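Local coordinates for fructose-bisphosphate aldolase (Slackia heliotrinireducens, PDB 4MOZ), which belongs to the DeoC/LacD family of aldolases and folds as a TIM barrel, a closed ring of eight parallel strands surrounded by helices, at residues Leu100-Ser105 / Gly142-Leu147; Val173-Tyr178 / Leu204-Val209; Asp116-Gln121 / Ala153-Glu158. One frame throughout, in Å; residues are numbered along the deposited sequence.

Read from the N terminus, the six segments come in the order 100-105, 116-121, 142-147, 153-158, 173-178 and 204-209. Contact 1 opens first and closes a loop at 142-147, joining neighbouring strands 99-102 and 138-145 of the barrel. Contact 3 opens within that loop and closes beyond it, at 153-158, so the two cross; it ties the segment leading to helix 125-132 to helix 152-168. They meet where Tyr143 OH reaches Glu158 OE1 and where Asn104 ND2 reaches Ser119 O. Contact 2 follows in series, closing the loop through helix 191-204 at 204-209 and pairing strands 172-177 and 208-210. Strands 138-145 and 172-177 are neighbours, so contacts 1 and 2 continue one sheet.

Contact 1: Leu100-Ser105 / Gly142-Leu147; sequences LVKMNS and GYTLYL
Asn104 holds CG between its own backbone N and carbonyl carbon (chi1 67°), which sets that atom on the Tyr143 side, with Asn104 CG 3.4 Å from Tyr143 CD2. The side chains cross at about a right angle, yet the planes of amide and ring differ by 9°, so the groups are stacked. Asn104 ND2 lies over the centre of the ring. From this position the amide both accepts from and donates to the backbone of Thr144: Thr144 N donates to Asn104 OD1 (2.8 Å) on a lone pair in the plane, and Asn104 ND2 donates to Thr144 O (2.8 Å), likewise on a lone pair. The same ND2 has a further acceptor in Ser119 O.

Strands 99-102 and 138-145 are adjacent and parallel in the TIM barrel, linked by a beta-alpha-beta crossover through helix 125-132; Asn104 lies just past the end of the first. Lys102 and Gly142 form the bridge, their CA atoms 4.3 Å apart, with Gly142 N donating to Val101 O at 2.8 Å and Met103 N to Gly142 O at 2.7 Å. The aliphatic part of Lys102 runs past Gly142, CD lying close to the glycine carbonyl. The absence of a side chain matters here, since Lys102 CD and Leu100 CD2 both pack tightly about the place a CB would take.

Bends at chi2 and chi4 accompany the turn of the Lys102 chain toward Thr144. NZ then gives three hydrogen bonds, to Thr144 OG1 (2.7 Å), to Asn104 OD1 (2.9 Å) and to Asn104 O. It approaches Asn104 OD1 from above the amide plane, 42° out of it, whereas Thr144 N comes in the plane. Asn104 O is gripped by Lys102 NZ and Ser105 OG from opposite faces. Trp176 adds a cation-pi partner to Lys102, and Tyr143 OH is hydrogen-bonded to Glu158 OE1.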
ATOM      1  N   LEU C 100     -28.931   1.829   3.347  1.00 23.26           N
ATOM      2  CA  LEU C 100     -27.699   1.352   3.946  1.00 24.22           C
ATOM      3  C   LEU C 100     -26.726   1.063   2.806  1.00 24.67           C
ATOM      4  O   LEU C 100     -26.975   0.177   1.975  1.00 24.37           O
ATOM      5  CB  LEU C 100     -27.953   0.082   4.753  1.00 23.06           C
ATOM      6  CG  LEU C 100     -26.810  -0.398   5.653  1.00 23.57           C
ATOM      7  CD1 LEU C 100     -27.038   0.061   7.082  1.00 22.34           C
ATOM      8  CD2 LEU C 100     -26.709  -1.912   5.611  1.00 24.33           C
ATOM      9  N   VAL C 101     -25.628   1.815   2.758  1.00 23.31           N
ATOM     10  CA  VAL C 101     -24.647   1.666   1.684  1.00 24.45           C
ATOM     11  C   VAL C 101     -23.676   0.521   1.974  1.00 24.85           C
ATOM     12  O   VAL C 101     -22.902   0.566   2.937  1.00 24.87           O
ATOM     13  CB  VAL C 101     -23.886   2.979   1.408  1.00 24.58           C
ATOM     14  CG1 VAL C 101     -22.886   2.790   0.273  1.00 25.11           C
ATOM     15  CG2 VAL C 101     -24.866   4.095   1.068  1.00 22.59           C
ATOM     16  N   LYS C 102     -23.741  -0.508   1.134  1.00 23.97           N
ATOM     17  CA  LYS C 102     -22.854  -1.654   1.247  1.00 25.37           C
ATOM     18  C   LYS C 102     -21.480  -1.279   0.692  1.00 24.78           C
ATOM     19  O   LYS C 102     -21.311  -1.121  -0.515  1.00 25.82           O
ATOM     20  CB  LYS C 102     -23.453  -2.867   0.527  1.00 24.20           C
ATOM     21  CG  LYS C 102     -22.632  -4.146   0.617  1.00 25.55           C
ATOM     22  CD  LYS C 102     -22.362  -4.554   2.058  1.00 26.18           C
ATOM     23  CE  LYS C 102     -22.096  -6.045   2.169  1.00 27.03           C
ATOM     24  NZ  LYS C 102     -20.836  -6.433   1.475  1.00 27.97           N
HETATM   25  N   MSE C 103     -20.511  -1.142   1.594  1.00 24.03           N
HETATM   26  CA  MSE C 103     -19.197  -0.567   1.287  1.00 24.25           C
HETATM   27  C   MSE C 103     -18.272  -1.469   0.474  1.00 22.59           C
HETATM   28  O   MSE C 103     -17.447  -0.975  -0.292  1.00 21.73           O
HETATM   29  CB  MSE C 103     -18.484  -0.161   2.577  1.00 24.36           C
HETATM   30  CG  MSE C 103     -19.205   0.897   3.369  1.00 28.84           C
HETATM   31 SE   MSE C 103     -19.413   2.563   2.386  1.00 32.40          SE
HETATM   32  CE  MSE C 103     -17.542   3.130   2.325  1.00 26.49           C
ATOM     33  N   ASN C 104     -18.379  -2.778   0.666  1.00 22.50           N
ATOM     34  CA  ASN C 104     -17.570  -3.711  -0.110  1.00 22.03           C
ATOM     35  C   ASN C 104     -18.411  -4.701  -0.908  1.00 22.64           C
ATOM     36  O   ASN C 104     -19.579  -4.914  -0.597  1.00 23.47           O
ATOM     37  CB  ASN C 104     -16.518  -4.413   0.769  1.00 22.91           C
ATOM     38  CG  ASN C 104     -17.115  -5.346   1.814  1.00 24.31           C
ATOM     39  OD1 ASN C 104     -18.296  -5.264   2.168  1.00 23.91           O
ATOM     40  ND2 ASN C 104     -16.277  -6.235   2.333  1.00 23.58           N
ATOM     41  N   SER C 105     -17.819  -5.271  -1.953  1.00 21.68           N
ATOM     42  CA  SER C 105     -18.456  -6.302  -2.768  1.00 23.65           C
ATOM     43  C   SER C 105     -17.407  -7.073  -3.558  1.00 24.24           C
ATOM     44  O   SER C 105     -16.333  -6.551  -3.841  1.00 23.96           O
ATOM     45  CB  SER C 105     -19.469  -5.687  -3.741  1.00 26.70           C
ATOM     46  OG  SER C 105     -20.642  -5.259  -3.067  1.00 30.65           O
ATOM     47  N   GLY C 142     -22.753  -0.844   5.407  1.00 22.53           N
ATOM     48  CA  GLY C 142     -22.582  -2.284   5.516  1.00 22.44           C
ATOM     49  C   GLY C 142     -21.218  -2.726   5.009  1.00 23.71           C
ATOM     50  O   GLY C 142     -20.646  -2.096   4.120  1.00 22.85           O
ATOM     51  N   TYR C 143     -20.701  -3.813   5.579  1.00 22.62           N
ATOM     52  CA  TYR C 143     -19.408  -4.365   5.187  1.00 22.24           C
ATOM     53  C   TYR C 143     -19.381  -5.861   5.470  1.00 22.08           C
ATOM     54  O   TYR C 143     -19.864  -6.300   6.517  1.00 23.89           O
ATOM     55  CB  TYR C 143     -18.270  -3.655   5.939  1.00 23.07           C
ATOM     56  CG  TYR C 143     -16.888  -4.000   5.434  1.00 23.27           C
ATOM     57  CD1 TYR C 143     -16.181  -5.079   5.975  1.00 23.28           C
ATOM     58  CD2 TYR C 143     -16.283  -3.256   4.416  1.00 22.53           C
ATOM     59  CE1 TYR C 143     -14.917  -5.408   5.518  1.00 21.81           C
ATOM     60  CE2 TYR C 143     -15.013  -3.579   3.957  1.00 24.00           C
ATOM     61  CZ  TYR C 143     -14.339  -4.661   4.513  1.00 23.79           C
ATOM     62  OH  TYR C 143     -13.085  -5.013   4.070  1.00 25.17           O
ATOM     63  N   THR C 144     -18.821  -6.633   4.539  1.00 21.70           N
ATOM     64  CA  THR C 144     -18.673  -8.085   4.698  1.00 21.64           C
ATOM     65  C   THR C 144     -17.250  -8.489   5.088  1.00 22.36           C
ATOM     66  O   THR C 144     -16.283  -8.009   4.498  1.00 22.05           O
ATOM     67  CB  THR C 144     -19.043  -8.824   3.397  1.00 22.88           C
ATOM     68  OG1 THR C 144     -20.400  -8.535   3.063  1.00 23.51           O
ATOM     69  CG2 THR C 144     -18.883 -10.337   3.558  1.00 22.70           C
ATOM     70  N   LEU C 145     -17.131  -9.380   6.070  1.00 22.31           N
ATOM     71  CA  LEU C 145     -15.834  -9.958   6.444  1.00 23.40           C
ATOM     72  C   LEU C 145     -15.885 -11.470   6.332  1.00 22.85           C
ATOM     73  O   LEU C 145     -16.812 -12.095   6.851  1.00 22.10           O
ATOM     74  CB  LEU C 145     -15.446  -9.600   7.881  1.00 23.30           C
ATOM     75  CG  LEU C 145     -15.208  -8.150   8.282  1.00 24.47           C
ATOM     76  CD1 LEU C 145     -16.483  -7.538   8.849  1.00 23.79           C
ATOM     77  CD2 LEU C 145     -14.083  -8.096   9.305  1.00 24.93           C
ATOM     78  N   TYR C 146     -14.894 -12.051   5.656  1.00 22.19           N
ATOM     79  CA  TYR C 146     -14.725 -13.500   5.639  1.00 22.78           C
ATOM     80  C   TYR C 146     -13.621 -13.876   6.616  1.00 22.27           C
ATOM     81  O   TYR C 146     -12.443 -13.884   6.267  1.00 22.66           O
ATOM     82  CB  TYR C 146     -14.421 -14.027   4.224  1.00 23.58           C
ATOM     83  CG  TYR C 146     -15.364 -13.484   3.173  1.00 25.69           C
ATOM     84  CD1 TYR C 146     -16.660 -13.992   3.031  1.00 26.01           C
ATOM     85  CD2 TYR C 146     -14.971 -12.446   2.334  1.00 25.57           C
ATOM     86  CE1 TYR C 146     -17.529 -13.478   2.076  1.00 25.85           C
ATOM     87  CE2 TYR C 146     -15.830 -11.928   1.381  1.00 25.69           C
ATOM     88  CZ  TYR C 146     -17.103 -12.442   1.253  1.00 25.48           C
ATOM     89  OH  TYR C 146     -17.948 -11.914   0.302  1.00 28.62           O
ATOM     90  N   LEU C 147     -14.006 -14.154   7.857  1.00 21.49           N
ATOM     91  CA  LEU C 147     -13.050 -14.622   8.856  1.00 23.22           C
ATOM     92  C   LEU C 147     -12.502 -15.966   8.419  1.00 23.44           C
ATOM     93  O   LEU C 147     -13.212 -16.751   7.791  1.00 25.23           O
ATOM     94  CB  LEU C 147     -13.704 -14.738  10.236  1.00 23.08           C
ATOM     95  CG  LEU C 147     -14.372 -13.477  10.806  1.00 23.88           C
ATOM     96  CD1 LEU C 147     -14.975 -13.771  12.175  1.00 23.94           C
ATOM     97  CD2 LEU C 147     -13.416 -12.291  10.882  1.00 25.09           C
TER

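Contact 2: Val173-Tyr178 / Leu204-Val209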
ATOM      1  N   VAL C 173     -23.885   0.842  11.682  1.00 25.18           N
ATOM      2  CA  VAL C 173     -23.051  -0.099  10.945  1.00 24.29           C
ATOM      3  C   VAL C 173     -23.546  -1.532  11.083  1.00 24.57           C
ATOM      4  O   VAL C 173     -23.697  -2.045  12.193  1.00 26.50           O
ATOM      5  CB  VAL C 173     -21.574  -0.036  11.388  1.00 24.89           C
ATOM      6  CG1 VAL C 173     -20.724  -0.982  10.547  1.00 22.98           C
ATOM      7  CG2 VAL C 173     -21.040   1.386  11.281  1.00 24.54           C
ATOM      8  N   VAL C 174     -23.789  -2.165   9.941  1.00 24.45           N
ATOM      9  CA  VAL C 174     -24.130  -3.581   9.879  1.00 23.75           C
ATOM     10  C   VAL C 174     -22.952  -4.329   9.252  1.00 24.13           C
ATOM     11  O   VAL C 174     -22.519  -4.003   8.145  1.00 22.53           O
ATOM     12  CB  VAL C 174     -25.403  -3.839   9.037  1.00 23.44           C
ATOM     13  CG1 VAL C 174     -25.766  -5.321   9.044  1.00 22.43           C
ATOM     14  CG2 VAL C 174     -26.574  -2.995   9.536  1.00 19.37           C
ATOM     15  N   LEU C 175     -22.433  -5.325   9.963  1.00 23.03           N
ATOM     16  CA  LEU C 175     -21.394  -6.177   9.413  1.00 23.72           C
ATOM     17  C   LEU C 175     -21.959  -7.539   9.040  1.00 25.06           C
ATOM     18  O   LEU C 175     -22.610  -8.188   9.856  1.00 27.19           O
ATOM     19  CB  LEU C 175     -20.237  -6.335  10.403  1.00 24.21           C
ATOM     20  CG  LEU C 175     -19.442  -5.082  10.787  1.00 23.46           C
ATOM     21  CD1 LEU C 175     -18.379  -5.436  11.817  1.00 21.83           C
ATOM     22  CD2 LEU C 175     -18.810  -4.419   9.569  1.00 22.58           C
ATOM     23  N   TRP C 176     -21.735  -7.951   7.798  1.00 23.97           N
ATOM     24  CA  TRP C 176     -21.972  -9.328   7.395  1.00 23.34           C
ATOM     25  C   TRP C 176     -20.736 -10.082   7.751  1.00 23.98           C
ATOM     26  O   TRP C 176     -19.646  -9.714   7.329  1.00 24.67           O
ATOM     27  CB  TRP C 176     -22.161  -9.423   5.893  1.00 24.05           C
ATOM     28  CG  TRP C 176     -23.510  -9.009   5.374  1.00 25.24           C
ATOM     29  CD1 TRP C 176     -24.472  -9.824   4.787  1.00 28.10           C
ATOM     30  CD2 TRP C 176     -24.078  -7.652   5.332  1.00 25.51           C
ATOM     31  NE1 TRP C 176     -25.569  -9.094   4.414  1.00 33.63           N
ATOM     32  CE2 TRP C 176     -25.398  -7.783   4.709  1.00 29.96           C
ATOM     33  CE3 TRP C 176     -23.644  -6.395   5.737  1.00 23.18           C
ATOM     34  CZ2 TRP C 176     -26.232  -6.687   4.508  1.00 28.96           C
ATOM     35  CZ3 TRP C 176     -24.492  -5.298   5.540  1.00 24.52           C
ATOM     36  CH2 TRP C 176     -25.756  -5.441   4.934  1.00 27.65           C
ATOM     37  N   ILE C 177     -20.866 -11.135   8.540  1.00 23.39           N
ATOM     38  CA  ILE C 177     -19.688 -11.914   8.883  1.00 23.76           C
ATOM     39  C   ILE C 177     -19.885 -13.384   8.543  1.00 25.10           C
ATOM     40  O   ILE C 177     -20.606 -14.104   9.234  1.00 24.94           O
ATOM     41  CB  ILE C 177     -19.238 -11.707  10.346  1.00 23.30           C
ATOM     42  CG1 ILE C 177     -19.006 -10.212  10.623  1.00 23.08           C
ATOM     43  CG2 ILE C 177     -17.971 -12.503  10.612  1.00 22.77           C
ATOM     44  CD1 ILE C 177     -18.281  -9.894  11.920  1.00 22.03           C
ATOM     45  N   TYR C 178     -19.249 -13.800   7.450  1.00 25.76           N
ATOM     46  CA  TYR C 178     -19.336 -15.162   6.952  1.00 26.35           C
ATOM     47  C   TYR C 178     -17.958 -15.802   6.954  1.00 25.67           C
ATOM     48  O   TYR C 178     -17.203 -15.637   5.997  1.00 24.66           O
ATOM     49  CB  TYR C 178     -19.875 -15.176   5.524  1.00 27.34           C
ATOM     50  CG  TYR C 178     -21.252 -14.586   5.338  1.00 28.52           C
ATOM     51  CD1 TYR C 178     -22.322 -14.975   6.146  1.00 29.44           C
ATOM     52  CD2 TYR C 178     -21.494 -13.667   4.322  1.00 28.22           C
ATOM     53  CE1 TYR C 178     -23.586 -14.446   5.959  1.00 30.05           C
ATOM     54  CE2 TYR C 178     -22.754 -13.135   4.127  1.00 29.16           C
ATOM     55  CZ  TYR C 178     -23.793 -13.529   4.944  1.00 30.17           C
ATOM     56  OH  TYR C 178     -25.042 -12.999   4.740  1.00 33.56           O
ATOM     57  N   LEU C 204     -15.341  -5.190  16.934  1.00 24.19           N
ATOM     58  CA  LEU C 204     -15.127  -4.130  15.947  1.00 24.15           C
ATOM     59  C   LEU C 204     -16.046  -2.930  16.201  1.00 25.01           C
ATOM     60  O   LEU C 204     -15.765  -1.824  15.746  1.00 26.38           O
ATOM     61  CB  LEU C 204     -15.302  -4.662  14.517  1.00 22.35           C
ATOM     62  CG  LEU C 204     -14.338  -5.761  14.040  1.00 22.84           C
ATOM     63  CD1 LEU C 204     -14.808  -6.365  12.727  1.00 21.18           C
ATOM     64  CD2 LEU C 204     -12.906  -5.254  13.908  1.00 21.32           C
ATOM     65  N   GLY C 205     -17.138  -3.157  16.930  1.00 25.86           N
ATOM     66  CA  GLY C 205     -18.028  -2.076  17.355  1.00 26.19           C
ATOM     67  C   GLY C 205     -19.283  -1.898  16.524  1.00 27.89           C
ATOM     68  O   GLY C 205     -19.902  -0.829  16.556  1.00 29.72           O
ATOM     69  N   ALA C 206     -19.667  -2.939  15.785  1.00 26.46           N
ATOM     70  CA  ALA C 206     -20.865  -2.896  14.944  1.00 26.58           C
ATOM     71  C   ALA C 206     -22.146  -2.695  15.754  1.00 26.75           C
ATOM     72  O   ALA C 206     -22.238  -3.106  16.913  1.00 29.34           O
ATOM     73  CB  ALA C 206     -20.970  -4.156  14.097  1.00 23.27           C
ATOM     74  N   ASP C 207     -23.128  -2.048  15.135  1.00 25.19           N
ATOM     75  CA  ASP C 207     -24.458  -1.935  15.713  1.00 25.57           C
ATOM     76  C   ASP C 207     -25.258  -3.218  15.514  1.00 26.51           C
ATOM     77  O   ASP C 207     -26.023  -3.627  16.395  1.00 27.85           O
ATOM     78  CB  ASP C 207     -25.186  -0.751  15.094  1.00 25.79           C
ATOM     79  CG  ASP C 207     -24.484   0.550  15.367  1.00 26.90           C
ATOM     80  OD1 ASP C 207     -24.319   0.895  16.558  1.00 28.51           O
ATOM     81  OD2 ASP C 207     -24.062   1.207  14.397  1.00 26.70           O
ATOM     82  N   PHE C 208     -25.076  -3.839  14.350  1.00 24.26           N
ATOM     83  CA  PHE C 208     -25.723  -5.099  14.013  1.00 25.28           C
ATOM     84  C   PHE C 208     -24.747  -6.030  13.313  1.00 24.56           C
ATOM     85  O   PHE C 208     -23.817  -5.575  12.643  1.00 26.05           O
ATOM     86  CB  PHE C 208     -26.949  -4.867  13.117  1.00 27.95           C
ATOM     87  CG  PHE C 208     -28.059  -4.113  13.791  1.00 28.11           C
ATOM     88  CD1 PHE C 208     -28.982  -4.776  14.594  1.00 29.47           C
ATOM     89  CD2 PHE C 208     -28.180  -2.735  13.628  1.00 27.56           C
ATOM     90  CE1 PHE C 208     -30.001  -4.079  15.226  1.00 29.74           C
ATOM     91  CE2 PHE C 208     -29.200  -2.034  14.252  1.00 26.39           C
ATOM     92  CZ  PHE C 208     -30.112  -2.706  15.050  1.00 27.75           C
ATOM     93  N   VAL C 209     -24.961  -7.332  13.480  1.00 23.71           N
ATOM     94  CA  VAL C 209     -24.167  -8.346  12.800  1.00 24.34           C
ATOM     95  C   VAL C 209     -25.089  -9.327  12.079  1.00 25.11           C
ATOM     96  O   VAL C 209     -26.035  -9.857  12.671  1.00 26.28           O
ATOM     97  CB  VAL C 209     -23.201  -9.089  13.761  1.00 23.96           C
ATOM     98  CG1 VAL C 209     -23.930  -9.666  14.969  1.00 24.50           C
ATOM     99  CG2 VAL C 209     -22.425 -10.177  13.025  1.00 23.74           C
TER
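Val173 meets Asp207 through both its backbone N and its carbonyl O. Val173 N donates to Asp207 OD2 at 2.7 Å, using the anti lone pair of that oxygen, and Val173 O accepts from Asp207 N (3.0 Å) and from Phe208 N (3.1 Å), both in the carbonyl plane, the Asp207 bond being the more bent (133° at the hydrogen). Asp207 CG stands beside its own backbone N (chi1 -62°), on the Val173 side; chi2 then sets OD2 at Val173 N. Further along, Leu175 N donates to Phe208 O at 3.0 Å with an N-H...O angle of 166°, and Val174 CA adds a CA-H...O contact to the same oxygen, 3.4 Å away.

This is the parallel register of two neighbouring barrel strands joined by a beta-alpha-beta crossover through helix 191-204. Val174 pairs with Phe208 on one face, Val174 CG2 touching Phe208 CB, the side chains crossing obliquely, and Leu175 with Val209 on the other, where the helices pack. On that helix side Leu175 CD1 lies 3.7 Å from Ala206 CB and 3.8 Å from Leu204 CD1, the two leucine chains crossing at about a right angle. Ile177 CG1 reaches Val209 CG2 at 4.2 Å.

Next outward is the turn that ends helix 191-204 and leads into Ala206 and Asp207: Gly205, with positive phi, forms a Schellman motif. Asp207 is held by further partners, His167 NE2 on OD2, and on OD1 both Tyr23 OH and a salt bridge from Arg89 of a second subunit.

Contact 3: Asp116-Gln121 / Ala153-Glu158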
ATOM      1  N   ASP C 116      -8.897 -18.123  -1.495  1.00 25.75           N
ATOM      2  CA  ASP C 116      -9.723 -17.610  -0.403  1.00 25.51           C
ATOM      3  C   ASP C 116     -10.374 -16.275  -0.789  1.00 23.99           C
ATOM      4  O   ASP C 116      -9.795 -15.509  -1.556  1.00 24.15           O
ATOM      5  CB  ASP C 116      -8.878 -17.442   0.864  1.00 24.23           C
ATOM      6  CG  ASP C 116      -8.748 -18.727   1.665  1.00 25.99           C
ATOM      7  OD1 ASP C 116      -9.297 -19.776   1.262  1.00 28.75           O
ATOM      8  OD2 ASP C 116      -8.089 -18.690   2.720  1.00 27.99           O
ATOM      9  N   PRO C 117     -11.575 -15.993  -0.258  1.00 23.38           N
ATOM     10  CA  PRO C 117     -12.297 -14.790  -0.678  1.00 23.55           C
ATOM     11  C   PRO C 117     -11.756 -13.489  -0.086  1.00 22.67           C
ATOM     12  O   PRO C 117     -11.249 -13.469   1.044  1.00 22.63           O
ATOM     13  CB  PRO C 117     -13.719 -15.039  -0.168  1.00 22.56           C
ATOM     14  CG  PRO C 117     -13.530 -15.901   1.038  1.00 24.20           C
ATOM     15  CD  PRO C 117     -12.331 -16.769   0.747  1.00 24.00           C
ATOM     16  N   TYR C 118     -11.866 -12.421  -0.872  1.00 20.62           N
ATOM     17  CA  TYR C 118     -11.616 -11.069  -0.407  1.00 22.15           C
ATOM     18  C   TYR C 118     -12.622 -10.114  -1.057  1.00 22.50           C
ATOM     19  O   TYR C 118     -12.763 -10.081  -2.282  1.00 22.78           O
ATOM     20  CB  TYR C 118     -10.172 -10.638  -0.702  1.00 21.71           C
ATOM     21  CG  TYR C 118      -9.909  -9.158  -0.475  1.00 22.07           C
ATOM     22  CD1 TYR C 118     -10.344  -8.520   0.689  1.00 22.80           C
ATOM     23  CD2 TYR C 118      -9.212  -8.400  -1.415  1.00 21.73           C
ATOM     24  CE1 TYR C 118     -10.113  -7.171   0.897  1.00 24.41           C
ATOM     25  CE2 TYR C 118      -8.969  -7.044  -1.210  1.00 22.99           C
ATOM     26  CZ  TYR C 118      -9.426  -6.435  -0.053  1.00 24.22           C
ATOM     27  OH  TYR C 118      -9.198  -5.094   0.171  1.00 26.50           O
ATOM     28  N   SER C 119     -13.328  -9.356  -0.223  1.00 24.91           N
ATOM     29  CA  SER C 119     -14.252  -8.324  -0.697  1.00 24.28           C
ATOM     30  C   SER C 119     -13.730  -6.942  -0.284  1.00 22.72           C
ATOM     31  O   SER C 119     -13.718  -6.614   0.904  1.00 24.10           O
ATOM     32  CB  SER C 119     -15.665  -8.587  -0.170  1.00 25.08           C
ATOM     33  OG  SER C 119     -16.552  -7.541  -0.513  1.00 24.80           O
ATOM     34  N   PRO C 120     -13.276  -6.137  -1.265  1.00 21.76           N
ATOM     35  CA  PRO C 120     -12.601  -4.871  -0.991  1.00 20.67           C
ATOM     36  C   PRO C 120     -13.555  -3.696  -0.800  1.00 21.43           C
ATOM     37  O   PRO C 120     -14.581  -3.614  -1.480  1.00 21.01           O
ATOM     38  CB  PRO C 120     -11.794  -4.646  -2.266  1.00 19.38           C
ATOM     39  CG  PRO C 120     -12.665  -5.212  -3.336  1.00 20.39           C
ATOM     40  CD  PRO C 120     -13.333  -6.414  -2.717  1.00 22.28           C
ATOM     41  N   GLN C 121     -13.207  -2.783   0.107  1.00 21.67           N
ATOM     42  CA  GLN C 121     -13.925  -1.522   0.206  1.00 22.43           C
ATOM     43  C   GLN C 121     -13.865  -0.843  -1.158  1.00 23.65           C
ATOM     44  O   GLN C 121     -12.797  -0.707  -1.743  1.00 24.39           O
ATOM     45  CB  GLN C 121     -13.323  -0.627   1.283  1.00 22.32           C
ATOM     46  CG  GLN C 121     -14.135   0.637   1.520  1.00 24.13           C
ATOM     47  CD  GLN C 121     -13.666   1.418   2.731  1.00 26.29           C
ATOM     48  OE1 GLN C 121     -13.126   0.846   3.682  1.00 26.85           O
ATOM     49  NE2 GLN C 121     -13.880   2.732   2.709  1.00 23.36           N
ATOM     50  N   ALA C 153      -7.065 -10.420   7.318  1.00 24.27           N
ATOM     51  CA  ALA C 153      -6.390  -9.241   7.865  1.00 24.66           C
ATOM     52  C   ALA C 153      -6.797  -7.937   7.184  1.00 24.30           C
ATOM     53  O   ALA C 153      -7.045  -6.929   7.853  1.00 22.85           O
ATOM     54  CB  ALA C 153      -4.880  -9.416   7.801  1.00 24.45           C
ATOM     55  N   THR C 154      -6.857  -7.965   5.854  1.00 23.37           N
ATOM     56  CA  THR C 154      -7.216  -6.790   5.066  1.00 24.23           C
ATOM     57  C   THR C 154      -8.631  -6.325   5.404  1.00 23.58           C
ATOM     58  O   THR C 154      -8.873  -5.128   5.582  1.00 24.93           O
ATOM     59  CB  THR C 154      -7.104  -7.079   3.557  1.00 25.67           C
ATOM     60  OG1 THR C 154      -5.824  -7.663   3.281  1.00 27.95           O
ATOM     61  CG2 THR C 154      -7.256  -5.798   2.744  1.00 26.20           C
HETATM   62  N   MSE C 155      -9.550  -7.282   5.519  1.00 21.90           N
HETATM   63  CA  MSE C 155     -10.940  -6.981   5.812  1.00 22.29           C
HETATM   64  C   MSE C 155     -11.150  -6.545   7.259  1.00 22.38           C
HETATM   65  O   MSE C 155     -11.936  -5.630   7.514  1.00 24.33           O
HETATM   66  CB  MSE C 155     -11.835  -8.159   5.439  1.00 21.59           C
HETATM   67  CG  MSE C 155     -12.025  -8.282   3.939  1.00 22.76           C
HETATM   68 SE   MSE C 155     -13.001  -9.871   3.399  1.00 26.50          SE
HETATM   69  CE  MSE C 155     -11.637 -11.221   3.772  1.00 21.78           C
ATOM     70  N   LEU C 156     -10.443  -7.176   8.196  1.00 20.77           N
ATOM     71  CA  LEU C 156     -10.455  -6.716   9.588  1.00 22.51           C
ATOM     72  C   LEU C 156     -10.061  -5.239   9.702  1.00 23.28           C
ATOM     73  O   LEU C 156     -10.721  -4.471  10.406  1.00 22.15           O
ATOM     74  CB  LEU C 156      -9.546  -7.579  10.477  1.00 21.72           C
ATOM     75  CG  LEU C 156     -10.054  -8.947  10.939  1.00 22.05           C
ATOM     76  CD1 LEU C 156      -8.958  -9.710  11.674  1.00 21.39           C
ATOM     77  CD2 LEU C 156     -11.294  -8.819  11.819  1.00 21.41           C
ATOM     78  N   ALA C 157      -8.995  -4.859   8.997  1.00 23.58           N
ATOM     79  CA  ALA C 157      -8.465  -3.494   9.016  1.00 23.81           C
ATOM     80  C   ALA C 157      -9.423  -2.497   8.377  1.00 23.72           C
ATOM     81  O   ALA C 157      -9.619  -1.403   8.902  1.00 26.60           O
ATOM     82  CB  ALA C 157      -7.111  -3.441   8.324  1.00 21.20           C
ATOM     83  N   GLU C 158     -10.010  -2.867   7.241  1.00 25.19           N
ATOM     84  CA  GLU C 158     -10.997  -2.002   6.594  1.00 26.57           C
ATOM     85  C   GLU C 158     -12.235  -1.845   7.477  1.00 24.87           C
ATOM     86  O   GLU C 158     -12.704  -0.728   7.691  1.00 27.22           O
ATOM     87  CB  GLU C 158     -11.378  -2.521   5.200  1.00 26.93           C
ATOM     88  CG  GLU C 158     -10.282  -2.385   4.154  1.00 28.15           C
ATOM     89  CD  GLU C 158     -10.695  -2.846   2.761  1.00 29.89           C
ATOM     90  OE1 GLU C 158     -11.807  -3.390   2.580  1.00 25.68           O
ATOM     91  OE2 GLU C 158      -9.890  -2.658   1.824  1.00 34.91           O
TER
HETATM   92  O   HOH W   1     -12.008   1.335   6.073  1.00 27.41           O
HETATM   93  O   HOH W   2     -10.344  -1.397  -0.685  1.00 31.57           O
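Tyr118 and Met155 slide past each other in opposite directions, with the selenomethionine at the edge of the ring. Met155 CG lies in the ring plane, 3.7 Å from Tyr118 CD1, and its SE is 5.4 Å from the ring centroid at 82° from the normal, an edge-on Met-aromatic contact. With a bend at chi3, Met155 CE lies 3.6 Å from Pro117 O. The Thr154 and Tyr118 side chains cross at about a right angle, Thr154 CG2 3.3 Å from Tyr118 OH.

Glu158 also crosses Tyr118 at about a right angle, ring and carboxylate planes 51° apart. Tyr118 OH gives a weak hydrogen bond to Glu158 OE2 at 3.0 Å. Glu158 OE1 accepts from Gln121 N (2.9 Å) on its syn side, 32° out of the carboxylate plane. Two waters each donate twice, one to Gln121 OE1 and Glu158 O, the other to Gln121 O and Glu158 OE2; Gln121 NE2 is hydrogen-bonded to His123 O.

Helix 152-168 thus meets the loop through an apolar part, Met155 and Thr154 on Tyr118, and the polar Glu158 carboxylate. Gln121 N and Tyr143 OH on OE1, with a water and weakly Tyr118 OH on OE2, are consistent with a negatively charged Glu158 and would restrict its rotation.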